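Local coordinates for protein Dye-decolorizing peroxidase Tfu_3078 (Thermobifida fusca, PDB 5FW4) that is a heme b peroxidase that uses hydrogen peroxide to oxidise anthraquinone dyes readily and azo dyes and phenols such as guaiacol more modestly, at residues Arg109-Leu114 and Gly182-Gln187; Ala115-Glu120 and His124-Gly129; Ser122-Asp125 and Ala131-Gly134. One frame throughout, in Å; residues are numbered along the deposited sequence.

Contact 1 of 3, residues Arg109-Leu114 and Gly182-Gln187; sequences RSWTEL and GDFMLQ
Trp-111 of helix 97-120 reaches across to Phe-184 and Leu-186 of strand 184-190, the helix-on-sheet packing of a ferredoxin-like domain, the fold of DyP-type peroxidases. The indole meets its two partners in different ways. Phe-184 receives the edge of its six-membered ring: the centroids are 5.4 Å apart and the planes stand at 75°, an edge-to-face (T-shaped) pair. CZ3 of Trp-111 makes the touch, over the phenyl face at the CG end of the ring, 3.7 Å from CG of Phe-184. Leu-186 meets a face instead. Leu-186 CD2 sits 4.0 Å from the centroid of the indole five-membered ring and only 9° off its normal, a CH-pi contact, while its other methyl, CD1, lies 3.8 Å from Trp-111 NE1. Trp-111 holds CG beside its backbone N (chi1 -74°), which swings the indole from the helix to the sheet. Phe-184 and Leu-186, two residues apart on the strand, both point to the helix, and Met-185 between them points away. Asp-183 and Phe-184 form a classic beta bulge opposite Leu-87 of strand 81-89, at the start of the strand. Leu-87 also touches both Trp-111 and Leu-186, and Leu-203 of helix 193-205 packs on Leu-186. The buried indole N-H is taken up by that neighbouring helix: NE1 of Trp-111 is hydrogen-bonded to the backbone O of Leu-203.

Contact 2 of 3, residues Ala115-Glu120 and His124-Gly129; sequences AARLHE and HDIAEG
The guanidinium of Arg-117 lies flat over an aliphatic side chain, that of Ile-126, instead of turning an N-H to a polar partner across the contact. Ile-126 CG1 stands 3.7 Å above the guanidinium plane, over its centre. CG2 of Ile-126 reaches NH1 of Arg-117 at 4.0 Å. A bend in the arginine chain at chi3 (65°) turns the flat group across the isoleucine. Its polar end is held from outside, where NE of Arg-117 forms a salt bridge with OE2 of Glu-121, just past the segment, which probably limits rotation of the group. On the inner side the CD1 end of Ile-126 lies by the buried Leu-118, but the methyls are modelled too close for their exact spacing to be trusted. With an alanine in place of Ile-126, CG1 and CG2 are gone, and the guanidinium face of Arg-117 would probably lose its apolar cover and be freer to turn. The contact closes a tight corner: after helix 97-120 the chain turns, and helix 123-126 folds back so that its last residue packs on the preceding helix, while Leu-118 also reaches Leu-140, just ahead of strand 141-146.

Contact 3 of 3, residues Ser122-Asp125 and Ala131-Gly134; sequences SPHD and ASAG
His-124 and Ser-132 share a hydrogen bond that, with a CH-pi contact, pins a loop to the one-turn helix 123-126 in the ferredoxin-like N-terminal domain; the loop runs on to strand 141-146. His-124 ND1 and Ser-132 OG are 2.8 Å apart at an angle of 155°, and either could be the donor. The same loop passes over one face of the imidazole. Ala-133 CA lies 3.8 Å from the ring centroid as the CH-pi contact, with the backbone N of Gly-134 toward the rim, 4.0 Å from His-124 CD2. The carbonyl O of Ser-132 also comes over this face, too poorly angled to bond to either ring nitrogen. His-124 CG is placed between the backbone N and the carbonyl carbon (chi1 43°), which folds the ring back over the loop. Ser-132 OG is further hemmed in by the proline ring, 3.5 Å from Pro-123 CB. At the next shell, His-124 NE2 makes a weak hydrogen bond to Leu-135 O, Ala-198 of helix 193-205 touches both Pro-123 and Ser-132, and Ala-133 packs on Arg-235 of the second subunit. Ser-122, the N-cap residue, makes no side-chain cap; its OG is hydrogen-bonded to Arg-63 NH2 instead. One side-chain bond braces the helix start: Ser-122 N is 3.0 Å from Asp-125 OD2, a nearly straight bond on the anti side of the carboxylate, 32° out of its plane.

How the contacts relate
All three contacts lie in the N-terminal half of the DyP-type peroxidase, away from the heme. Contacts 1 and 2 take successive parts of helix 97-120, with centres about 15 Å apart, and meet where Leu-114 packs on Ile-126. Contacts 2 and 3 share His-124 and Asp-125 of helix 123-126 and are about 7 Å apart between centres. Both short-range contacts are nested in the chain loop that contact 1 closes. The series thus leads from buried helix-on-sheet packing, through the corner after the long helix, to a peripheral loop; contacts 2 and 3 both touch the second copy of the protein in the assembly, whereas contact 1 does not.

Contact 1 of 3, residues Arg109-Leu114 and Gly182-Gln187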
ATOM      1  N   ARG A 109      13.276  19.635 -15.730  1.00 29.65           N
ATOM      2  CA  ARG A 109      14.295  18.965 -16.511  1.00 30.08           C
ATOM      3  C   ARG A 109      14.711  17.628 -15.894  1.00 28.57           C
ATOM      4  O   ARG A 109      14.803  16.619 -16.593  1.00 28.59           O
ATOM      5  CB  ARG A 109      15.536  19.860 -16.696  1.00 32.31           C
ATOM      6  CG  ARG A 109      16.459  19.312 -17.771  1.00 35.03           C
ATOM      7  CD  ARG A 109      17.689  20.184 -17.951  1.00 37.24           C
ATOM      8  NE  ARG A 109      17.428  21.403 -18.715  1.00 40.27           N
ATOM      9  CZ  ARG A 109      17.427  21.499 -20.050  1.00 42.43           C
ATOM     10  NH1 ARG A 109      17.612  20.439 -20.828  1.00 43.23           N
ATOM     11  NH2 ARG A 109      17.209  22.676 -20.618  1.00 44.21           N
ATOM     12  N   SER A 110      14.984  17.594 -14.599  1.00 28.32           N
ATOM     13  CA  SER A 110      15.491  16.361 -13.987  1.00 27.98           C
ATOM     14  C   SER A 110      14.434  15.274 -14.126  1.00 27.06           C
ATOM     15  O   SER A 110      14.702  14.099 -14.459  1.00 25.15           O
ATOM     16  CB  SER A 110      15.752  16.567 -12.497  1.00 28.69           C
ATOM     17  OG  SER A 110      16.620  17.637 -12.255  1.00 31.05           O
ATOM     18  N   TRP A 111      13.206  15.675 -13.855  1.00 25.77           N
ATOM     19  CA  TRP A 111      12.125  14.693 -13.925  1.00 25.40           C
ATOM     20  C   TRP A 111      11.927  14.179 -15.329  1.00 25.05           C
ATOM     21  O   TRP A 111      11.798  12.973 -15.535  1.00 26.24           O
ATOM     22  CB  TRP A 111      10.816  15.263 -13.342  1.00 25.08           C
ATOM     23  CG  TRP A 111      10.786  15.379 -11.837  1.00 24.41           C
ATOM     24  CD1 TRP A 111      11.370  14.546 -10.927  1.00 25.31           C
ATOM     25  CD2 TRP A 111      10.050  16.338 -11.078  1.00 26.07           C
ATOM     26  NE1 TRP A 111      11.084  14.957  -9.645  1.00 25.48           N
ATOM     27  CE2 TRP A 111      10.283  16.067  -9.716  1.00 25.55           C
ATOM     28  CE3 TRP A 111       9.211  17.410 -11.422  1.00 25.86           C
ATOM     29  CZ2 TRP A 111       9.734  16.833  -8.710  1.00 25.57           C
ATOM     30  CZ3 TRP A 111       8.693  18.187 -10.419  1.00 25.60           C
ATOM     31  CH2 TRP A 111       8.932  17.886  -9.082  1.00 26.06           C
ATOM     32  N   THR A 112      11.901  15.070 -16.300  1.00 27.19           N
ATOM     33  CA  THR A 112      11.728  14.673 -17.686  1.00 28.19           C
ATOM     34  C   THR A 112      12.799  13.685 -18.084  1.00 28.78           C
ATOM     35  O   THR A 112      12.511  12.649 -18.667  1.00 28.50           O
ATOM     36  CB  THR A 112      11.739  15.882 -18.655  1.00 29.95           C
ATOM     37  OG1 THR A 112      10.624  16.753 -18.388  1.00 30.16           O
ATOM     38  CG2 THR A 112      11.657  15.398 -20.119  1.00 31.00           C
ATOM     39  N   GLU A 113      14.041  14.010 -17.765  1.00 29.26           N
ATOM     40  CA  GLU A 113      15.152  13.187 -18.168  1.00 31.19           C
ATOM     41  C   GLU A 113      15.138  11.847 -17.460  1.00 30.22           C
ATOM     42  O   GLU A 113      15.443  10.824 -18.070  1.00 30.09           O
ATOM     43  CB  GLU A 113      16.478  13.950 -17.953  1.00 32.72           C
ATOM     44  CG  GLU A 113      16.575  15.170 -18.847  1.00 35.31           C
ATOM     45  CD  GLU A 113      17.893  15.943 -18.723  1.00 38.67           C
ATOM     46  OE1 GLU A 113      18.829  15.521 -17.995  1.00 40.43           O
ATOM     47  OE2 GLU A 113      17.983  16.997 -19.378  1.00 42.67           O
ATOM     48  N   LEU A 114      14.752  11.842 -16.190  1.00 29.60           N
ATOM     49  CA  LEU A 114      14.661  10.599 -15.452  1.00 30.32           C
ATOM     50  C   LEU A 114      13.438   9.773 -15.887  1.00 29.32           C
ATOM     51  O   LEU A 114      13.560   8.567 -16.038  1.00 28.49           O
ATOM     52  CB  LEU A 114      14.616  10.818 -13.939  1.00 31.10           C
ATOM     53  CG  LEU A 114      14.590   9.517 -13.138  1.00 31.98           C
ATOM     54  CD1 LEU A 114      15.759   8.596 -13.515  1.00 34.10           C
ATOM     55  CD2 LEU A 114      14.619   9.805 -11.635  1.00 33.14           C
ATOM     56  N   GLY A 182      -0.951  21.920  -5.106  1.00 24.39           N
ATOM     57  CA  GLY A 182       0.444  21.551  -5.364  1.00 24.65           C
ATOM     58  C   GLY A 182       0.933  22.179  -6.667  1.00 25.58           C
ATOM     59  O   GLY A 182       0.187  22.282  -7.676  1.00 25.04           O
ATOM     60  N   ASP A 183       2.179  22.643  -6.624  1.00 24.20           N
ATOM     61  CA  ASP A 183       2.858  23.239  -7.766  1.00 24.33           C
ATOM     62  C   ASP A 183       3.189  22.221  -8.844  1.00 22.77           C
ATOM     63  O   ASP A 183       3.250  22.550 -10.018  1.00 23.08           O
ATOM     64  CB  ASP A 183       4.200  23.875  -7.329  1.00 25.04           C
ATOM     65  CG  ASP A 183       4.051  25.083  -6.346  1.00 26.44           C
ATOM     66  OD1 ASP A 183       2.991  25.736  -6.255  1.00 25.10           O
ATOM     67  OD2 ASP A 183       5.058  25.422  -5.668  1.00 26.56           O
ATOM     68  N   PHE A 184       3.514  21.006  -8.430  1.00 21.92           N
ATOM     69  CA  PHE A 184       3.828  19.941  -9.337  1.00 22.43           C
ATOM     70  C   PHE A 184       3.140  18.650  -8.950  1.00 21.82           C
ATOM     71  O   PHE A 184       2.824  18.403  -7.765  1.00 21.70           O
ATOM     72  CB  PHE A 184       5.331  19.631  -9.320  1.00 23.40           C
ATOM     73  CG  PHE A 184       6.173  20.784  -9.673  1.00 24.31           C
ATOM     74  CD1 PHE A 184       6.349  21.152 -10.998  1.00 25.88           C
ATOM     75  CD2 PHE A 184       6.810  21.507  -8.684  1.00 26.61           C
ATOM     76  CE1 PHE A 184       7.171  22.231 -11.321  1.00 27.12           C
ATOM     77  CE2 PHE A 184       7.617  22.590  -8.998  1.00 25.95           C
ATOM     78  CZ  PHE A 184       7.802  22.940 -10.318  1.00 26.72           C
ATOM     79  N   MET A 185       3.036  17.794  -9.945  1.00 22.17           N
ATOM     80  CA  MET A 185       2.683  16.416  -9.707  1.00 24.04           C
ATOM     81  C   MET A 185       3.602  15.396 -10.331  1.00 22.46           C
ATOM     82  O   MET A 185       3.979  15.496 -11.481  1.00 24.93           O
ATOM     83  CB  MET A 185       1.283  16.103 -10.233  1.00 25.14           C
ATOM     84  CG  MET A 185       0.964  14.636 -10.017  1.00 28.11           C
ATOM     85  SD  MET A 185      -0.323  13.950 -11.025  1.00 33.37           S
ATOM     86  CE  MET A 185       0.218  14.210 -12.695  1.00 31.53           C
ATOM     87  N   LEU A 186       3.848  14.353  -9.575  1.00 21.31           N
ATOM     88  CA  LEU A 186       4.346  13.123 -10.116  1.00 21.92           C
ATOM     89  C   LEU A 186       3.307  12.050  -9.955  1.00 21.56           C
ATOM     90  O   LEU A 186       2.876  11.796  -8.834  1.00 22.71           O
ATOM     91  CB  LEU A 186       5.597  12.695  -9.357  1.00 22.11           C
ATOM     92  CG  LEU A 186       6.825  13.557  -9.626  1.00 23.45           C
ATOM     93  CD1 LEU A 186       7.918  13.064  -8.686  1.00 22.65           C
ATOM     94  CD2 LEU A 186       7.240  13.461 -11.087  1.00 24.30           C
ATOM     95  N   GLN A 187       2.930  11.412 -11.059  1.00 21.35           N
ATOM     96  CA  GLN A 187       2.182  10.165 -11.002  1.00 21.20           C
ATOM     97  C   GLN A 187       3.084   9.040 -11.473  1.00 20.05           C
ATOM     98  O   GLN A 187       3.548   9.034 -12.628  1.00 20.61           O
ATOM     99  CB  GLN A 187       0.872  10.202 -11.819  1.00 22.06           C
ATOM    100  CG  GLN A 187       0.173   8.832 -11.880  1.00 22.54           C
ATOM    101  CD  GLN A 187      -0.943   8.721 -12.892  1.00 23.91           C
ATOM    102  OE1 GLN A 187      -2.076   8.290 -12.556  1.00 24.21           O
ATOM    103  NE2 GLN A 187      -0.650   9.057 -14.146  1.00 23.62           N
TER

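Contact 2 of 3, residues Ala115-Glu120 and His124-Gly129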
ATOM      1  N   ALA A 115      12.286  10.401 -16.121  1.00 29.04           N
ATOM      2  CA  ALA A 115      11.154   9.656 -16.695  1.00 28.78           C
ATOM      3  C   ALA A 115      11.557   8.976 -18.023  1.00 31.25           C
ATOM      4  O   ALA A 115      11.124   7.838 -18.311  1.00 31.99           O
ATOM      5  CB  ALA A 115       9.959  10.558 -16.920  1.00 27.77           C
ATOM      6  N   ALA A 116      12.383   9.661 -18.825  1.00 30.72           N
ATOM      7  CA  ALA A 116      12.895   9.066 -20.063  1.00 32.36           C
ATOM      8  C   ALA A 116      13.649   7.770 -19.786  1.00 31.86           C
ATOM      9  O   ALA A 116      13.407   6.773 -20.428  1.00 34.59           O
ATOM     10  CB  ALA A 116      13.787  10.045 -20.830  1.00 32.43           C
ATOM     11  N   ARG A 117      14.562   7.794 -18.828  1.00 31.76           N
ATOM     12  CA  ARG A 117      15.363   6.636 -18.535  1.00 32.98           C
ATOM     13  C   ARG A 117      14.516   5.529 -17.986  1.00 32.45           C
ATOM     14  O   ARG A 117      14.677   4.375 -18.399  1.00 29.81           O
ATOM     15  CB  ARG A 117      16.473   6.968 -17.553  1.00 32.82           C
ATOM     16  CG  ARG A 117      17.430   7.998 -18.090  1.00 34.59           C
ATOM     17  CD  ARG A 117      18.636   8.082 -17.187  1.00 35.07           C
ATOM     18  NE  ARG A 117      19.360   6.830 -17.240  1.00 35.82           N
ATOM     19  CZ  ARG A 117      20.339   6.490 -16.407  1.00 37.47           C
ATOM     20  NH1 ARG A 117      20.727   7.300 -15.417  1.00 36.45           N
ATOM     21  NH2 ARG A 117      20.934   5.313 -16.559  1.00 38.49           N
ATOM     22  N   LEU A 118      13.572   5.890 -17.105  1.00 33.84           N
ATOM     23  CA  LEU A 118      12.764   4.908 -16.378  1.00 32.73           C
ATOM     24  C   LEU A 118      11.772   4.191 -17.273  1.00 35.26           C
ATOM     25  O   LEU A 118      11.240   3.135 -16.913  1.00 34.10           O
ATOM     26  CB  LEU A 118      12.024   5.560 -15.196  1.00 32.03           C
ATOM     27  CG  LEU A 118      12.895   5.983 -13.992  1.00 31.65           C
ATOM     28  CD1 LEU A 118      12.097   6.788 -12.995  1.00 30.63           C
ATOM     29  CD2 LEU A 118      13.541   4.805 -13.262  1.00 32.46           C
ATOM     30  N   HIS A 119      11.519   4.760 -18.439  1.00 37.98           N
ATOM     31  CA  HIS A 119      10.655   4.108 -19.400  1.00 37.77           C
ATOM     32  C   HIS A 119      11.388   3.070 -20.232  1.00 37.88           C
ATOM     33  O   HIS A 119      10.763   2.173 -20.756  1.00 41.01           O
ATOM     34  CB  HIS A 119      10.005   5.133 -20.303  1.00 37.60           C
ATOM     35  CG  HIS A 119       9.019   6.003 -19.599  1.00 37.88           C
ATOM     36  ND1 HIS A 119       8.823   7.329 -19.931  1.00 37.28           N
ATOM     37  CD2 HIS A 119       8.186   5.743 -18.562  1.00 37.39           C
ATOM     38  CE1 HIS A 119       7.901   7.844 -19.142  1.00 38.33           C
ATOM     39  NE2 HIS A 119       7.497   6.901 -18.303  1.00 36.74           N
ATOM     40  N   GLU A 120      12.702   3.201 -20.349  1.00 37.39           N
ATOM     41  CA  GLU A 120      13.502   2.251 -21.105  1.00 38.34           C
ATOM     42  C   GLU A 120      14.335   1.359 -20.181  1.00 34.83           C
ATOM     43  O   GLU A 120      14.768   0.294 -20.583  1.00 34.25           O
ATOM     44  CB  GLU A 120      14.412   2.974 -22.104  1.00 43.31           C
ATOM     45  CG  GLU A 120      13.788   4.149 -22.871  1.00 48.42           C
ATOM     46  CD  GLU A 120      12.810   3.752 -23.990  1.00 50.42           C
ATOM     47  OE1 GLU A 120      12.405   2.570 -24.074  1.00 52.14           O
ATOM     48  OE2 GLU A 120      12.447   4.635 -24.796  1.00 52.02           O
ATOM     49  N   HIS A 124      16.761  -0.233 -10.960  1.00 32.38           N
ATOM     50  CA  HIS A 124      17.990  -0.928 -10.579  1.00 35.35           C
ATOM     51  C   HIS A 124      19.015  -0.948 -11.711  1.00 38.67           C
ATOM     52  O   HIS A 124      20.183  -1.272 -11.467  1.00 37.55           O
ATOM     53  CB  HIS A 124      17.730  -2.349 -10.053  1.00 34.84           C
ATOM     54  CG  HIS A 124      16.725  -3.126 -10.841  1.00 34.79           C
ATOM     55  ND1 HIS A 124      15.364  -2.883 -10.770  1.00 34.80           N
ATOM     56  CD2 HIS A 124      16.877  -4.171 -11.691  1.00 35.55           C
ATOM     57  CE1 HIS A 124      14.727  -3.735 -11.554  1.00 33.75           C
ATOM     58  NE2 HIS A 124      15.619  -4.532 -12.118  1.00 35.51           N
ATOM     59  N   ASP A 125      18.602  -0.590 -12.930  1.00 39.17           N
ATOM     60  CA  ASP A 125      19.577  -0.298 -14.014  1.00 42.10           C
ATOM     61  C   ASP A 125      20.179   1.113 -13.857  1.00 42.85           C
ATOM     62  O   ASP A 125      21.326   1.374 -14.242  1.00 42.63           O
ATOM     63  CB  ASP A 125      18.913  -0.438 -15.393  1.00 43.72           C
ATOM     64  CG  ASP A 125      18.276  -1.803 -15.604  1.00 43.38           C
ATOM     65  OD1 ASP A 125      18.877  -2.811 -15.177  1.00 44.52           O
ATOM     66  OD2 ASP A 125      17.167  -1.871 -16.193  1.00 42.61           O
ATOM     67  N   ILE A 126      19.406   2.019 -13.272  1.00 42.06           N
ATOM     68  CA  ILE A 126      19.826   3.419 -13.090  1.00 45.27           C
ATOM     69  C   ILE A 126      20.801   3.631 -11.929  1.00 45.29           C
ATOM     70  O   ILE A 126      21.604   4.578 -11.930  1.00 44.48           O
ATOM     71  CB  ILE A 126      18.566   4.304 -12.915  1.00 47.10           C
ATOM     72  CG1 ILE A 126      17.931   4.510 -14.291  1.00 47.37           C
ATOM     73  CG2 ILE A 126      18.851   5.648 -12.232  1.00 48.23           C
ATOM     74  CD1 ILE A 126      16.446   4.719 -14.227  1.00 48.20           C
ATOM     75  N   ALA A 127      20.726   2.760 -10.936  1.00 43.18           N
ATOM     76  CA  ALA A 127      21.508   2.933  -9.727  1.00 43.31           C
ATOM     77  C   ALA A 127      21.724   1.599  -9.066  1.00 41.23           C
ATOM     78  O   ALA A 127      20.828   0.756  -9.070  1.00 41.94           O
ATOM     79  CB  ALA A 127      20.782   3.867  -8.775  1.00 42.91           C
ATOM     80  N   GLU A 128      22.909   1.414  -8.502  1.00 38.49           N
ATOM     81  CA  GLU A 128      23.220   0.238  -7.701  1.00 37.53           C
ATOM     82  C   GLU A 128      22.412   0.260  -6.413  1.00 32.39           C
ATOM     83  O   GLU A 128      22.047   1.320  -5.907  1.00 31.22           O
ATOM     84  CB  GLU A 128      24.721   0.197  -7.329  1.00 40.20           C
ATOM     85  CG  GLU A 128      25.693  -0.266  -8.399  1.00 43.66           C
ATOM     86  CD  GLU A 128      27.185  -0.062  -8.013  1.00 48.96           C
ATOM     87  OE1 GLU A 128      27.714   1.071  -8.134  1.00 51.00           O
ATOM     88  OE2 GLU A 128      27.861  -1.045  -7.624  1.00 50.17           O
ATOM     89  N   GLY A 129      22.151  -0.920  -5.866  1.00 29.85           N
ATOM     90  CA  GLY A 129      21.580  -1.032  -4.536  1.00 28.15           C
ATOM     91  C   GLY A 129      20.100  -0.635  -4.469  1.00 26.73           C
ATOM     92  O   GLY A 129      19.614  -0.351  -3.411  1.00 26.15           O
TER

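Contact 3 of 3, residues Ser122-Asp125 and Ala131-Gly134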
ATOM      1  N   SER A 122      14.926   0.039 -15.794  1.00 28.50           N
ATOM      2  CA  SER A 122      14.351  -0.102 -14.470  1.00 28.34           C
ATOM      3  C   SER A 122      15.183   0.662 -13.454  1.00 28.76           C
ATOM      4  O   SER A 122      16.385   0.962 -13.699  1.00 28.67           O
ATOM      5  CB  SER A 122      14.234  -1.589 -14.071  1.00 28.67           C
ATOM      6  OG  SER A 122      13.599  -2.346 -15.083  1.00 28.59           O
ATOM      7  N   PRO A 123      14.580   0.975 -12.301  1.00 27.70           N
ATOM      8  CA  PRO A 123      15.348   1.724 -11.302  1.00 27.76           C
ATOM      9  C   PRO A 123      16.688   1.099 -10.985  1.00 30.68           C
ATOM     10  O   PRO A 123      17.629   1.825 -10.759  1.00 32.03           O
ATOM     11  CB  PRO A 123      14.453   1.699 -10.072  1.00 27.69           C
ATOM     12  CG  PRO A 123      13.056   1.547 -10.621  1.00 25.82           C
ATOM     13  CD  PRO A 123      13.212   0.645 -11.821  1.00 26.52           C
ATOM     14  N   HIS A 124      16.761  -0.233 -10.960  1.00 32.38           N
ATOM     15  CA  HIS A 124      17.990  -0.928 -10.579  1.00 35.35           C
ATOM     16  C   HIS A 124      19.015  -0.948 -11.711  1.00 38.67           C
ATOM     17  O   HIS A 124      20.183  -1.272 -11.467  1.00 37.55           O
ATOM     18  CB  HIS A 124      17.730  -2.349 -10.053  1.00 34.84           C
ATOM     19  CG  HIS A 124      16.725  -3.126 -10.841  1.00 34.79           C
ATOM     20  ND1 HIS A 124      15.364  -2.883 -10.770  1.00 34.80           N
ATOM     21  CD2 HIS A 124      16.877  -4.171 -11.691  1.00 35.55           C
ATOM     22  CE1 HIS A 124      14.727  -3.735 -11.554  1.00 33.75           C
ATOM     23  NE2 HIS A 124      15.619  -4.532 -12.118  1.00 35.51           N
ATOM     24  N   ASP A 125      18.602  -0.590 -12.930  1.00 39.17           N
ATOM     25  CA  ASP A 125      19.577  -0.298 -14.014  1.00 42.10           C
ATOM     26  C   ASP A 125      20.179   1.113 -13.857  1.00 42.85           C
ATOM     27  O   ASP A 125      21.326   1.374 -14.242  1.00 42.63           O
ATOM     28  CB  ASP A 125      18.913  -0.438 -15.393  1.00 43.72           C
ATOM     29  CG  ASP A 125      18.276  -1.803 -15.604  1.00 43.38           C
ATOM     30  OD1 ASP A 125      18.877  -2.811 -15.177  1.00 44.52           O
ATOM     31  OD2 ASP A 125      17.167  -1.871 -16.193  1.00 42.61           O
ATOM     32  N   ALA A 131      15.935  -0.994  -4.531  1.00 26.71           N
ATOM     33  CA  ALA A 131      15.083  -1.937  -3.824  1.00 24.83           C
ATOM     34  C   ALA A 131      14.504  -2.938  -4.804  1.00 23.12           C
ATOM     35  O   ALA A 131      14.124  -4.040  -4.434  1.00 24.42           O
ATOM     36  CB  ALA A 131      14.016  -1.194  -3.065  1.00 23.24           C
ATOM     37  N   SER A 132      14.505  -2.559  -6.065  1.00 23.75           N
ATOM     38  CA  SER A 132      13.879  -3.339  -7.133  1.00 23.36           C
ATOM     39  C   SER A 132      14.793  -4.280  -7.868  1.00 22.75           C
ATOM     40  O   SER A 132      14.399  -4.895  -8.879  1.00 22.05           O
ATOM     41  CB  SER A 132      13.210  -2.366  -8.122  1.00 24.16           C
ATOM     42  OG  SER A 132      14.134  -1.462  -8.667  1.00 23.23           O
ATOM     43  N   ALA A 133      16.069  -4.384  -7.428  1.00 23.58           N
ATOM     44  CA  ALA A 133      16.957  -5.276  -8.123  1.00 23.42           C
ATOM     45  C   ALA A 133      16.340  -6.687  -8.160  1.00 22.34           C
ATOM     46  O   ALA A 133      15.837  -7.183  -7.153  1.00 20.37           O
ATOM     47  CB  ALA A 133      18.353  -5.300  -7.482  1.00 24.52           C
ATOM     48  N   GLY A 134      16.446  -7.314  -9.332  1.00 22.10           N
ATOM     49  CA  GLY A 134      16.087  -8.693  -9.540  1.00 23.11           C
ATOM     50  C   GLY A 134      14.612  -8.742  -9.976  1.00 22.92           C
ATOM     51  O   GLY A 134      14.052  -9.819 -10.104  1.00 26.17           O
TER